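Local coordinates for inactive dihydroorotase-like domain (Chaetomium thermophilum, PDB 5NNL), which is a catalytically inactive relative of the amidohydrolase-type barrel enzymes, with no assigned function of its own, at residues A[194-199]-A[219-224]; A[184-189]-A[298-303]; A[318-323]-A[327-332]; A[28-33]-A[237-242]. One frame throughout, in Å; residues are numbered along the deposited sequence. Where two conformers were deposited one is given.

Interaction 1 (A[194-199]-A[219-224])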
loop_
_atom_site.group_PDB
_atom_site.type_symbol
_atom_site.label_atom_id
_atom_site.label_comp_id
_atom_site.label_asym_id
_atom_site.label_seq_id
_atom_site.Cartn_x
_atom_site.Cartn_y
_atom_site.Cartn_z
ATOM N N CYS A 194 -5.429 -20.557 1.958
ATOM C CA CYS A 194 -4.740 -19.267 1.894
ATOM C C CYS A 194 -4.363 -18.853 3.316
ATOM O O CYS A 194 -5.128 -18.182 4.010
ATOM C CB CYS A 194 -5.627 -18.222 1.224
ATOM S SG CYS A 194 -6.244 -18.638 -0.434
ATOM N N HIS A 195 -3.168 -19.253 3.754
ATOM C CA HIS A 195 -2.718 -18.923 5.101
ATOM C C HIS A 195 -2.151 -17.512 5.205
ATOM O O HIS A 195 -1.762 -17.098 6.303
ATOM C CB HIS A 195 -1.681 -19.948 5.576
ATOM C CG HIS A 195 -2.138 -21.366 5.434
ATOM N ND1 HIS A 195 -3.167 -21.895 6.183
ATOM C CD2 HIS A 195 -1.719 -22.361 4.616
ATOM C CE1 HIS A 195 -3.358 -23.155 5.839
ATOM N NE2 HIS A 195 -2.491 -23.464 4.891
ATOM N N PHE A 196 -2.101 -16.767 4.101
ATOM C CA PHE A 196 -1.761 -15.351 4.140
ATOM C C PHE A 196 -2.975 -14.475 4.418
ATOM O O PHE A 196 -2.811 -13.286 4.711
ATOM C CB PHE A 196 -1.103 -14.916 2.820
ATOM C CG PHE A 196 -1.807 -15.426 1.594
ATOM C CD1 PHE A 196 -2.880 -14.738 1.055
ATOM C CD2 PHE A 196 -1.399 -16.602 0.987
ATOM C CE1 PHE A 196 -3.533 -15.213 -0.069
ATOM C CE2 PHE A 196 -2.046 -17.081 -0.135
ATOM C CZ PHE A 196 -3.114 -16.385 -0.664
ATOM N N LEU A 197 -4.182 -15.030 4.329
ATOM C CA LEU A 197 -5.376 -14.326 4.762
ATOM C C LEU A 197 -5.562 -14.491 6.266
ATOM O O LEU A 197 -5.070 -15.453 6.861
ATOM C CB LEU A 197 -6.603 -14.862 4.033
ATOM C CG LEU A 197 -6.745 -14.573 2.541
ATOM C CD1 LEU A 197 -7.966 -15.299 1.993
ATOM C CD2 LEU A 197 -6.851 -13.082 2.275
ATOM N N PRO A 198 -6.275 -13.568 6.907
ATOM C CA PRO A 198 -6.559 -13.729 8.337
ATOM C C PRO A 198 -7.555 -14.848 8.589
ATOM O O PRO A 198 -8.392 -15.174 7.742
ATOM C CB PRO A 198 -7.151 -12.372 8.734
ATOM C CG PRO A 198 -7.776 -11.871 7.475
ATOM C CD PRO A 198 -6.858 -12.324 6.373
ATOM N N THR A 199 -7.463 -15.436 9.777
ATOM C CA THR A 199 -8.521 -16.311 10.237
ATOM C C THR A 199 -9.757 -15.467 10.540
ATOM O O THR A 199 -9.659 -14.247 10.696
ATOM C CB THR A 199 -8.101 -17.083 11.487
ATOM O OG1 THR A 199 -7.954 -16.177 12.589
ATOM C CG2 THR A 199 -6.791 -17.826 11.264
ATOM N N GLY A 219 -1.632 -3.184 -1.263
ATOM C CA GLY A 219 -0.627 -4.161 -0.912
ATOM C C GLY A 219 -0.383 -5.180 -2.007
ATOM O O GLY A 219 -0.885 -5.082 -3.131
ATOM N N SER A 220 0.423 -6.180 -1.659
ATOM C CA SER A 220 0.676 -7.312 -2.536
ATOM C C SER A 220 -0.301 -8.452 -2.296
ATOM O O SER A 220 -0.249 -9.456 -3.014
ATOM C CB SER A 220 2.115 -7.816 -2.355
ATOM O OG SER A 220 2.342 -8.261 -1.026
ATOM N N LEU A 221 -1.193 -8.311 -1.316
ATOM C CA LEU A 221 -2.146 -9.377 -1.024
ATOM C C LEU A 221 -3.039 -9.708 -2.210
ATOM O O LEU A 221 -3.250 -10.906 -2.470
ATOM C CB LEU A 221 -2.985 -8.995 0.202
ATOM C CG LEU A 221 -4.121 -9.951 0.577
ATOM C CD1 LEU A 221 -3.607 -11.378 0.765
ATOM C CD2 LEU A 221 -4.817 -9.466 1.844
ATOM N N PRO A 222 -3.600 -8.744 -2.947
ATOM C CA PRO A 222 -4.382 -9.120 -4.135
ATOM C C PRO A 222 -3.580 -9.941 -5.121
ATOM O O PRO A 222 -4.082 -10.937 -5.655
ATOM C CB PRO A 222 -4.797 -7.766 -4.728
ATOM C CG PRO A 222 -4.728 -6.810 -3.584
ATOM C CD PRO A 222 -3.592 -7.287 -2.730
ATOM N N TYR A 223 -2.332 -9.544 -5.378
ATOM C CA TYR A 223 -1.497 -10.293 -6.309
ATOM C C TYR A 223 -1.139 -11.662 -5.746
ATOM O O TYR A 223 -1.202 -12.669 -6.462
ATOM C CB TYR A 223 -0.229 -9.505 -6.633
ATOM C CG TYR A 223 0.638 -10.201 -7.657
ATOM C CD1 TYR A 223 0.468 -9.960 -9.012
ATOM C CD2 TYR A 223 1.611 -11.118 -7.270
ATOM C CE1 TYR A 223 1.245 -10.599 -9.954
ATOM C CE2 TYR A 223 2.395 -11.765 -8.208
ATOM C CZ TYR A 223 2.204 -11.499 -9.549
ATOM O OH TYR A 223 2.968 -12.129 -10.500
ATOM N N GLN A 224 -0.754 -11.720 -4.470
ATOM C CA GLN A 224 -0.412 -13.002 -3.860
ATOM C C GLN A 224 -1.584 -13.974 -3.927
ATOM O O GLN A 224 -1.399 -15.165 -4.200
ATOM C CB GLN A 224 0.028 -12.789 -2.410
ATOM C CG GLN A 224 0.279 -14.074 -1.643
ATOM C CD GLN A 224 0.911 -13.820 -0.293
ATOM O OE1 GLN A 224 0.865 -12.707 0.229
ATOM N NE2 GLN A 224 1.511 -14.854 0.279
#

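Interaction 2 (A[184-189]-A[298-303])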
loop_
_atom_site.group_PDB
_atom_site.type_symbol
_atom_site.label_atom_id
_atom_site.label_comp_id
_atom_site.label_asym_id
_atom_site.label_seq_id
_atom_site.Cartn_x
_atom_site.Cartn_y
_atom_site.Cartn_z
ATOM N N LEU A 184 -9.845 -7.271 5.267
ATOM C CA LEU A 184 -11.074 -7.025 6.012
ATOM C C LEU A 184 -12.281 -7.745 5.428
ATOM O O LEU A 184 -13.304 -7.858 6.113
ATOM C CB LEU A 184 -11.365 -5.523 6.070
ATOM C CG LEU A 184 -10.420 -4.643 6.897
ATOM C CD1 LEU A 184 -10.946 -3.220 6.958
ATOM C CD2 LEU A 184 -10.219 -5.188 8.307
ATOM N N PHE A 185 -12.188 -8.241 4.193
ATOM C CA PHE A 185 -13.330 -8.830 3.508
ATOM C C PHE A 185 -13.069 -10.238 2.989
ATOM O O PHE A 185 -13.959 -10.820 2.358
ATOM C CB PHE A 185 -13.761 -7.923 2.351
ATOM C CG PHE A 185 -14.039 -6.516 2.772
ATOM C CD1 PHE A 185 -15.269 -6.174 3.302
ATOM C CD2 PHE A 185 -13.067 -5.536 2.649
ATOM C CE1 PHE A 185 -15.527 -4.886 3.700
ATOM C CE2 PHE A 185 -13.321 -4.238 3.044
ATOM C CZ PHE A 185 -14.553 -3.913 3.571
ATOM N N LEU A 186 -11.884 -10.798 3.237
ATOM C CA LEU A 186 -11.560 -12.178 2.898
ATOM C C LEU A 186 -10.823 -12.808 4.069
ATOM O O LEU A 186 -9.944 -12.178 4.662
ATOM C CB LEU A 186 -10.686 -12.278 1.641
ATOM C CG LEU A 186 -11.267 -11.744 0.334
ATOM C CD1 LEU A 186 -10.168 -11.638 -0.703
ATOM C CD2 LEU A 186 -12.389 -12.632 -0.171
ATOM N N SER A 187 -11.175 -14.056 4.387
ATOM C CA SER A 187 -10.570 -14.781 5.499
ATOM C C SER A 187 -10.326 -16.228 5.079
ATOM O O SER A 187 -10.651 -16.640 3.962
ATOM C CB SER A 187 -11.457 -14.718 6.748
ATOM O OG SER A 187 -12.564 -15.597 6.637
ATOM N N GLN A 188 -9.744 -17.008 5.995
ATOM C CA GLN A 188 -9.491 -18.420 5.728
ATOM C C GLN A 188 -10.775 -19.231 5.638
ATOM O O GLN A 188 -10.746 -20.360 5.138
ATOM C CB GLN A 188 -8.571 -18.999 6.803
ATOM C CG GLN A 188 -7.097 -18.820 6.476
ATOM C CD GLN A 188 -6.189 -19.133 7.647
ATOM O OE1 GLN A 188 -6.427 -20.080 8.393
ATOM N NE2 GLN A 188 -5.146 -18.331 7.818
ATOM N N LYS A 189 -11.897 -18.689 6.116
ATOM C CA LYS A 189 -13.190 -19.291 5.813
ATOM C C LYS A 189 -13.460 -19.261 4.314
ATOM O O LYS A 189 -13.997 -20.222 3.750
ATOM C CB LYS A 189 -14.299 -18.558 6.569
ATOM C CG LYS A 189 -15.701 -19.116 6.339
ATOM C CD LYS A 189 -16.000 -20.288 7.258
ATOM C CE LYS A 189 -17.310 -20.964 6.884
ATOM N NZ LYS A 189 -18.029 -21.500 8.076
ATOM N N TRP A 298 -8.984 -10.046 -12.860
ATOM C CA TRP A 298 -9.556 -11.019 -11.941
ATOM C C TRP A 298 -9.827 -10.368 -10.593
ATOM O O TRP A 298 -9.080 -9.495 -10.142
ATOM C CB TRP A 298 -8.622 -12.214 -11.756
ATOM C CG TRP A 298 -9.139 -13.173 -10.723
ATOM C CD1 TRP A 298 -10.070 -14.154 -10.910
ATOM C CD2 TRP A 298 -8.773 -13.228 -9.336
ATOM N NE1 TRP A 298 -10.301 -14.820 -9.730
ATOM C CE2 TRP A 298 -9.518 -14.271 -8.749
ATOM C CE3 TRP A 298 -7.887 -12.499 -8.536
ATOM C CZ2 TRP A 298 -9.402 -14.604 -7.401
ATOM C CZ3 TRP A 298 -7.773 -12.833 -7.196
ATOM C CH2 TRP A 298 -8.529 -13.875 -6.643
ATOM N N SER A 299 -10.908 -10.801 -9.945
ATOM C CA SER A 299 -11.262 -10.306 -8.632
ATOM C C SER A 299 -11.950 -11.430 -7.873
ATOM O O SER A 299 -12.768 -12.149 -8.464
ATOM C CB SER A 299 -12.186 -9.087 -8.709
ATOM O OG SER A 299 -12.706 -8.765 -7.430
ATOM N N PRO A 300 -11.649 -11.615 -6.582
ATOM C CA PRO A 300 -12.421 -12.583 -5.787
ATOM C C PRO A 300 -13.878 -12.196 -5.616
ATOM O O PRO A 300 -14.656 -13.004 -5.094
ATOM C CB PRO A 300 -11.690 -12.596 -4.438
ATOM C CG PRO A 300 -10.992 -11.283 -4.368
ATOM C CD PRO A 300 -10.612 -10.944 -5.778
ATOM N N PHE A 301 -14.267 -10.992 -6.035
ATOM C CA PHE A 301 -15.644 -10.530 -5.948
ATOM C C PHE A 301 -16.302 -10.399 -7.316
ATOM O O PHE A 301 -17.365 -9.781 -7.424
ATOM C CB PHE A 301 -15.697 -9.190 -5.213
ATOM C CG PHE A 301 -15.106 -9.232 -3.837
ATOM C CD1 PHE A 301 -15.841 -9.711 -2.768
ATOM C CD2 PHE A 301 -13.815 -8.790 -3.611
ATOM C CE1 PHE A 301 -15.299 -9.751 -1.501
ATOM C CE2 PHE A 301 -13.267 -8.828 -2.346
ATOM C CZ PHE A 301 -14.009 -9.309 -1.289
ATOM N N ALA A 302 -15.691 -10.957 -8.362
ATOM C CA ALA A 302 -16.264 -10.878 -9.700
ATOM C C ALA A 302 -17.712 -11.349 -9.685
ATOM O O ALA A 302 -18.048 -12.357 -9.059
ATOM C CB ALA A 302 -15.445 -11.721 -10.682
ATOM N N GLY A 303 -18.575 -10.602 -10.372
ATOM C CA GLY A 303 -19.993 -10.890 -10.379
ATOM C C GLY A 303 -20.746 -10.432 -9.149
ATOM O O GLY A 303 -21.982 -10.387 -9.182
#

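Interaction 3 (A[318-323]-A[327-332])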
loop_
_atom_site.group_PDB
_atom_site.type_symbol
_atom_site.label_atom_id
_atom_site.label_comp_id
_atom_site.label_asym_id
_atom_site.label_seq_id
_atom_site.Cartn_x
_atom_site.Cartn_y
_atom_site.Cartn_z
ATOM N N GLN A 318 -6.342 18.084 -15.616
ATOM C CA GLN A 318 -7.032 17.302 -16.631
ATOM C C GLN A 318 -7.965 16.307 -15.956
ATOM O O GLN A 318 -7.803 15.967 -14.782
ATOM C CB GLN A 318 -6.041 16.569 -17.544
ATOM C CG GLN A 318 -5.076 17.498 -18.278
ATOM C CD GLN A 318 -5.764 18.326 -19.354
ATOM O OE1 GLN A 318 -6.909 18.053 -19.721
ATOM N NE2 GLN A 318 -5.067 19.341 -19.865
ATOM N N VAL A 319 -8.954 15.849 -16.717
ATOM C CA VAL A 319 -9.880 14.822 -16.258
ATOM C C VAL A 319 -9.255 13.469 -16.579
ATOM O O VAL A 319 -9.182 13.063 -17.742
ATOM C CB VAL A 319 -11.260 14.976 -16.905
ATOM C CG1 VAL A 319 -12.132 13.756 -16.629
ATOM C CG2 VAL A 319 -11.935 16.232 -16.382
ATOM N N ALA A 320 -8.801 12.770 -15.542
ATOM C CA ALA A 320 -8.089 11.515 -15.709
ATOM C C ALA A 320 -9.001 10.297 -15.712
ATOM O O ALA A 320 -8.536 9.202 -16.042
ATOM C CB ALA A 320 -7.043 11.359 -14.599
ATOM N N CYS A 321 -10.274 10.451 -15.357
ATOM C CA CYS A 321 -11.171 9.308 -15.290
ATOM C C CYS A 321 -12.616 9.780 -15.276
ATOM O O CYS A 321 -12.936 10.808 -14.673
ATOM C CB CYS A 321 -10.890 8.461 -14.045
ATOM S SG CYS A 321 -12.027 7.081 -13.848
ATOM N N LEU A 322 -13.481 9.011 -15.936
ATOM C CA LEU A 322 -14.921 9.246 -15.916
ATOM C C LEU A 322 -15.623 7.911 -15.738
ATOM O O LEU A 322 -15.452 7.007 -16.560
ATOM C CB LEU A 322 -15.393 9.920 -17.206
ATOM C CG LEU A 322 -14.919 11.343 -17.491
ATOM C CD1 LEU A 322 -15.244 11.728 -18.939
ATOM C CD2 LEU A 322 -15.558 12.315 -16.511
ATOM N N ASP A 323 -16.421 7.789 -14.677
ATOM C CA ASP A 323 -17.147 6.555 -14.381
ATOM C C ASP A 323 -16.198 5.359 -14.346
ATOM O O ASP A 323 -16.478 4.292 -14.897
ATOM C CB ASP A 323 -18.272 6.326 -15.394
ATOM C CG ASP A 323 -19.305 7.434 -15.377
ATOM O OD1 ASP A 323 -19.457 8.086 -14.323
ATOM O OD2 ASP A 323 -19.967 7.654 -16.415
ATOM N N GLN A 327 -8.975 7.930 -18.786
ATOM C CA GLN A 327 -9.022 8.855 -19.909
ATOM C C GLN A 327 -7.633 8.984 -20.514
ATOM O O GLN A 327 -6.711 9.441 -19.820
ATOM C CB GLN A 327 -9.533 10.220 -19.462
ATOM C CG GLN A 327 -10.977 10.215 -18.977
ATOM C CD GLN A 327 -11.960 9.835 -20.067
ATOM O OE1 GLN A 327 -12.245 10.625 -20.966
ATOM N NE2 GLN A 327 -12.482 8.618 -19.995
ATOM N N PRO A 328 -7.423 8.603 -21.784
ATOM C CA PRO A 328 -6.070 8.653 -22.362
ATOM C C PRO A 328 -5.500 10.054 -22.534
ATOM O O PRO A 328 -5.256 10.489 -23.663
ATOM C CB PRO A 328 -6.251 7.971 -23.727
ATOM C CG PRO A 328 -7.458 7.147 -23.592
ATOM C CD PRO A 328 -8.363 7.890 -22.666
ATOM N N ILE A 329 -5.255 10.759 -21.433
ATOM C CA ILE A 329 -4.655 12.091 -21.485
ATOM C C ILE A 329 -3.136 11.955 -21.453
ATOM O O ILE A 329 -2.620 10.849 -21.234
ATOM C CB ILE A 329 -5.148 12.976 -20.329
ATOM C CG1 ILE A 329 -4.844 12.322 -18.975
ATOM C CG2 ILE A 329 -6.635 13.242 -20.474
ATOM C CD1 ILE A 329 -5.000 13.260 -17.789
ATOM N N PRO A 330 -2.385 13.032 -21.673
ATOM C CA PRO A 330 -0.926 12.960 -21.536
ATOM C C PRO A 330 -0.521 12.632 -20.116
ATOM O O PRO A 330 -1.100 13.167 -19.154
ATOM C CB PRO A 330 -0.466 14.372 -21.933
ATOM C CG PRO A 330 -1.542 14.900 -22.785
ATOM C CD PRO A 330 -2.818 14.310 -22.267
ATOM N N PRO A 331 0.478 11.768 -19.919
ATOM C CA PRO A 331 0.952 11.478 -18.557
ATOM C C PRO A 331 1.655 12.686 -17.950
ATOM O O PRO A 331 2.634 13.188 -18.502
ATOM C CB PRO A 331 1.916 10.300 -18.751
ATOM C CG PRO A 331 2.270 10.314 -20.197
ATOM C CD PRO A 331 1.090 10.868 -20.915
ATOM N N LYS A 332 1.145 13.147 -16.806
ATOM C CA LYS A 332 1.726 14.282 -16.099
ATOM C C LYS A 332 2.181 13.923 -14.688
ATOM O O LYS A 332 2.472 14.824 -13.894
ATOM C CB LYS A 332 0.724 15.444 -16.053
ATOM C CG LYS A 332 0.259 15.910 -17.431
ATOM C CD LYS A 332 0.558 17.386 -17.686
ATOM C CE LYS A 332 -0.349 18.307 -16.881
ATOM N NZ LYS A 332 -0.404 19.691 -17.436
HETATM O O HOH W 1 -5.450 9.623 -16.749
#

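Interaction 4 (A[28-33]-A[237-242])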
loop_
_atom_site.group_PDB
_atom_site.type_symbol
_atom_site.label_atom_id
_atom_site.label_comp_id
_atom_site.label_asym_id
_atom_site.label_seq_id
_atom_site.Cartn_x
_atom_site.Cartn_y
_atom_site.Cartn_z
ATOM N N GLN A 28 4.049 1.920 -15.323
ATOM C CA GLN A 28 3.106 2.807 -16.001
ATOM C C GLN A 28 1.675 2.314 -15.842
ATOM O O GLN A 28 0.788 3.066 -15.424
ATOM C CB GLN A 28 3.447 2.923 -17.488
ATOM C CG GLN A 28 2.309 3.532 -18.323
ATOM C CD GLN A 28 2.710 3.837 -19.752
ATOM O OE1 GLN A 28 2.281 3.156 -20.684
ATOM N NE2 GLN A 28 3.520 4.874 -19.932
ATOM N N ARG A 29 1.430 1.049 -16.185
ATOM C CA ARG A 29 0.065 0.538 -16.167
ATOM C C ARG A 29 -0.528 0.590 -14.764
ATOM O O ARG A 29 -1.726 0.850 -14.600
ATOM C CB ARG A 29 0.020 -0.886 -16.718
ATOM C CG ARG A 29 -1.364 -1.503 -16.643
ATOM C CD ARG A 29 -1.633 -2.443 -17.800
ATOM N NE ARG A 29 -2.759 -3.330 -17.521
ATOM C CZ ARG A 29 -3.026 -4.441 -18.200
ATOM N NH1 ARG A 29 -2.245 -4.818 -19.203
ATOM N NH2 ARG A 29 -4.075 -5.183 -17.871
ATOM N N VAL A 30 0.292 0.352 -13.737
ATOM C CA VAL A 30 -0.207 0.442 -12.367
ATOM C C VAL A 30 -0.651 1.865 -12.060
ATOM O O VAL A 30 -1.658 2.082 -11.377
ATOM C CB VAL A 30 0.860 -0.052 -11.370
ATOM C CG1 VAL A 30 0.472 0.288 -9.927
ATOM C CG2 VAL A 30 1.043 -1.546 -11.513
ATOM N N THR A 31 0.089 2.862 -12.556
ATOM C CA THR A 31 -0.322 4.246 -12.344
ATOM C C THR A 31 -1.600 4.570 -13.108
ATOM O O THR A 31 -2.359 5.449 -12.686
ATOM C CB THR A 31 0.796 5.210 -12.748
ATOM O OG1 THR A 31 1.060 5.099 -14.154
ATOM C CG2 THR A 31 2.060 4.919 -11.961
ATOM N N GLN A 32 -1.857 3.880 -14.224
ATOM C CA GLN A 32 -3.113 4.066 -14.948
ATOM C C GLN A 32 -4.291 3.592 -14.113
ATOM O O GLN A 32 -5.244 4.341 -13.869
ATOM C CB GLN A 32 -3.092 3.302 -16.276
ATOM C CG GLN A 32 -2.062 3.760 -17.286
ATOM C CD GLN A 32 -2.079 2.909 -18.549
ATOM O OE1 GLN A 32 -3.074 2.247 -18.854
ATOM N NE2 GLN A 32 -0.976 2.924 -19.290
ATOM N N ALA A 33 -4.251 2.328 -13.689
ATOM C CA ALA A 33 -5.331 1.780 -12.881
ATOM C C ALA A 33 -5.463 2.515 -11.555
ATOM O O ALA A 33 -6.565 2.605 -11.003
ATOM C CB ALA A 33 -5.098 0.286 -12.644
ATOM N N VAL A 237 -4.495 -6.221 -10.396
ATOM C CA VAL A 237 -5.398 -6.909 -9.479
ATOM C C VAL A 237 -5.557 -6.103 -8.199
ATOM O O VAL A 237 -4.576 -5.626 -7.613
ATOM C CB VAL A 237 -4.892 -8.329 -9.169
ATOM C CG1 VAL A 237 -5.166 -9.262 -10.333
ATOM C CG2 VAL A 237 -3.408 -8.326 -8.804
ATOM N N GLY A 238 -6.808 -5.949 -7.759
ATOM C CA GLY A 238 -7.114 -5.380 -6.465
ATOM C C GLY A 238 -7.161 -3.868 -6.398
ATOM O O GLY A 238 -7.509 -3.329 -5.339
ATOM N N ILE A 239 -6.842 -3.160 -7.484
ATOM C CA ILE A 239 -6.777 -1.702 -7.413
ATOM C C ILE A 239 -8.168 -1.087 -7.504
ATOM O O ILE A 239 -8.510 -0.193 -6.724
ATOM C CB ILE A 239 -5.835 -1.150 -8.496
ATOM C CG1 ILE A 239 -4.401 -1.605 -8.211
ATOM C CG2 ILE A 239 -5.901 0.383 -8.540
ATOM C CD1 ILE A 239 -3.408 -1.248 -9.295
ATOM N N ALA A 240 -8.990 -1.548 -8.447
ATOM C CA ALA A 240 -10.334 -1.009 -8.609
ATOM C C ALA A 240 -11.335 -1.587 -7.615
ATOM O O ALA A 240 -12.463 -1.087 -7.542
ATOM C CB ALA A 240 -10.822 -1.258 -10.040
ATOM N N ASP A 241 -10.944 -2.610 -6.848
ATOM C CA ASP A 241 -11.826 -3.257 -5.878
ATOM C C ASP A 241 -11.812 -2.562 -4.525
ATOM O O ASP A 241 -12.828 -2.550 -3.818
ATOM C CB ASP A 241 -11.395 -4.711 -5.664
ATOM C CG ASP A 241 -11.949 -5.648 -6.705
ATOM O OD1 ASP A 241 -12.730 -5.189 -7.568
ATOM O OD2 ASP A 241 -11.602 -6.847 -6.656
ATOM N N ALA A 242 -10.665 -2.004 -4.137
ATOM C CA ALA A 242 -10.433 -1.675 -2.736
ATOM C C ALA A 242 -11.441 -0.653 -2.227
ATOM O O ALA A 242 -12.136 -0.892 -1.232
ATOM C CB ALA A 242 -9.004 -1.171 -2.554
#

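Interaction 1 (A[194-199]-A[219-224])
Phe196 and Gln224 meet because of their first torsions. In Phe196 the ring carbon CG sits between the backbone N and the carbonyl carbon (chi1 45°), which turns the ring toward helix 221-228. Gln224 has CG anti to its backbone N, and its extended chain runs past the ring in the opposite direction to the Phe196 side chain. Its CG lies 3.9 Å from the centroid of the Phe196 ring, 6° off the normal, a CH-pi contact over the face. Farther out, the amide stacks on the same side, its plane 22° from that of the ring. Gln224 NE2 comes to 3.5 Å from Phe196 CD2. Cys194 CB covers the opposite face of the ring, offset toward the rim. Cys194 is itself tied to Cys191 by a disulfide. Leu221 adds one methyl: its CD1 is 3.4 Å from Phe196 CD1, approaching obliquely. The same CD1 lies 4.0 Å from Leu197 CD2, and these two leucines cross at about a right angle. A type I turn from Cys194 to Leu197 presents Phe196 and Leu197 to the helix. The contact is therefore held by dispersion and CH-pi attraction, with the glutamine serving through its flat amide and methylene groups.

Interaction 2 (A[184-189]-A[298-303])
Phe185 and Leu186, where the chain runs on from helix 181-185, pack on the type I turn that holds Pro300 and Phe301. This joins that part of the chain to the loop between strands 281-291 and 305-315. The contact is wholly apolar. Phe301 touches with its CZ, which lies 3.9 Å from Leu186 CD2 and 3.9 Å from Phe185 CB. Both come at the ring obliquely. Phe185 touches through CB alone, while the end of its side chain leads away. Leu186 and Phe301 slide past each other in opposite directions. The second branch of Leu186 goes to the proline: CD1 is 3.8 Å from Pro300 CG, and the two side chains cross at about a right angle. Leu186 has CG anti to its carbonyl carbon (chi1 -62°), and from there its two methyls divide between Pro300 and Phe301. The turn is fixed from within. Ser299 OG accepts from Phe301 N at 3.1 Å, with an N-H...O angle of 161°. Ala302 N donates to Ser299 O at 3.2 Å. On the other segment, Ser187 OG accepts from Lys189 N at 3.2 Å. Leu225 of helix 221-228 touches both Leu186 and Pro300. Each segment thus contains an ST turn, and that of Ser299 lies within a type I beta turn.

Interaction 3 (A[318-323]-A[327-332])
Gln327 packs back on strand 318-322 just after a tight beta hairpin, and a classic beta bulge at Ala320 and Cys321, opposite Val313, lies beside it. The Gln327 chain starts with CG anti to its carbonyl carbon (chi1 -65°) and bends at chi2 (-64°). This folds it along the strand. Its CB lies 3.3 Å from Val319 O, and its CG comes close to Cys321 N. The amide end meets Leu322, with OE1 3.8 Å from Leu322 CD1, and the two side chains cross obliquely. Gln327 NE2 is held by Val325 O in the hairpin, which fixes the far end of this bent chain. Ile329 is built differently. Its CG1 stands between the backbone N and the carbonyl carbon (chi1 57°), and CD1 extends to Gln318 CB at 3.5 Å. The same methyl lies 4.2 Å from Ala320 CB. Ile329 CG2 meets Val319 O. Pro328, the centre of an inverse gamma turn, has its CB directed away from the strand. Gln327 and Ile329, its neighbours in sequence, have theirs directed toward it. A water donates to Ala320 O and, weakly, to Gln327 O. The backbone link is Gln327 N to Ala320 O, 3.1 Å long, with the donor above the carbonyl plane.

Interaction 4 (A[28-33]-A[237-242])
Ile239 meets helix 26-37 at Ala33 and Val30, and the contact between the segments is apolar on the side-chain level. The closest approach is made by the CG2 methyl of Ile239, which turns to the backbone and lies 3.4 Å from Ala33 O. The CD1 methyl adds two side chains. It lies 4.1 Å from Ala33 CB and 4.2 Å from Val30 CG1, resting against both residues of one helix face. The torsions explain this division. CG1 is anti to the carbonyl carbon (chi1 -66°), while CG2 is anti to the backbone N. CD1 therefore reaches the Ala33 methyl, while CG2 reaches chiefly its carbonyl. Backbone bonds hold the helix. Gln32 N bonds to Gln28 O at 3.0 Å and Ala33 N to Arg29 O at 3.1 Å. Polar ties also lead beyond the contact. Thr31 OG1 bonds to Tyr71 N. On the other segment, Asp241 OD2 is hydrogen-bonded to Tyr182 OH. Val30 also touches Ile42 of strand 39-44. Helix 26-37 thus covers a strand of the parallel set and receives on another side the loop leading to helix 242-251, an arrangement consistent with an amidohydrolase-type barrel.

In the fold
Interaction 4 is the buried contact of the four. Interactions 1, 2 and 3 are partly buried, and interaction 3 lies farthest out, its centre about 22 Å from the chain centre. Interactions 1 and 2 are joined through Gln188, whose N and NE2 probably bond to Pro198 O and Leu197 O. Leu225 of helix 221-228 lies against both. Interaction 1 also touches interaction 4, where Pro222 and Tyr223 pack on Val237 and Gly238. Interactions 2 and 4 meet at Ser299 and Asp241. Interaction 3 touches none of the others. It alone has a direct backbone hydrogen bond between its segments. Interactions 2 and 4 are apolar, and interaction 1 adds a CH-pi contact and an amide stacked on a ring.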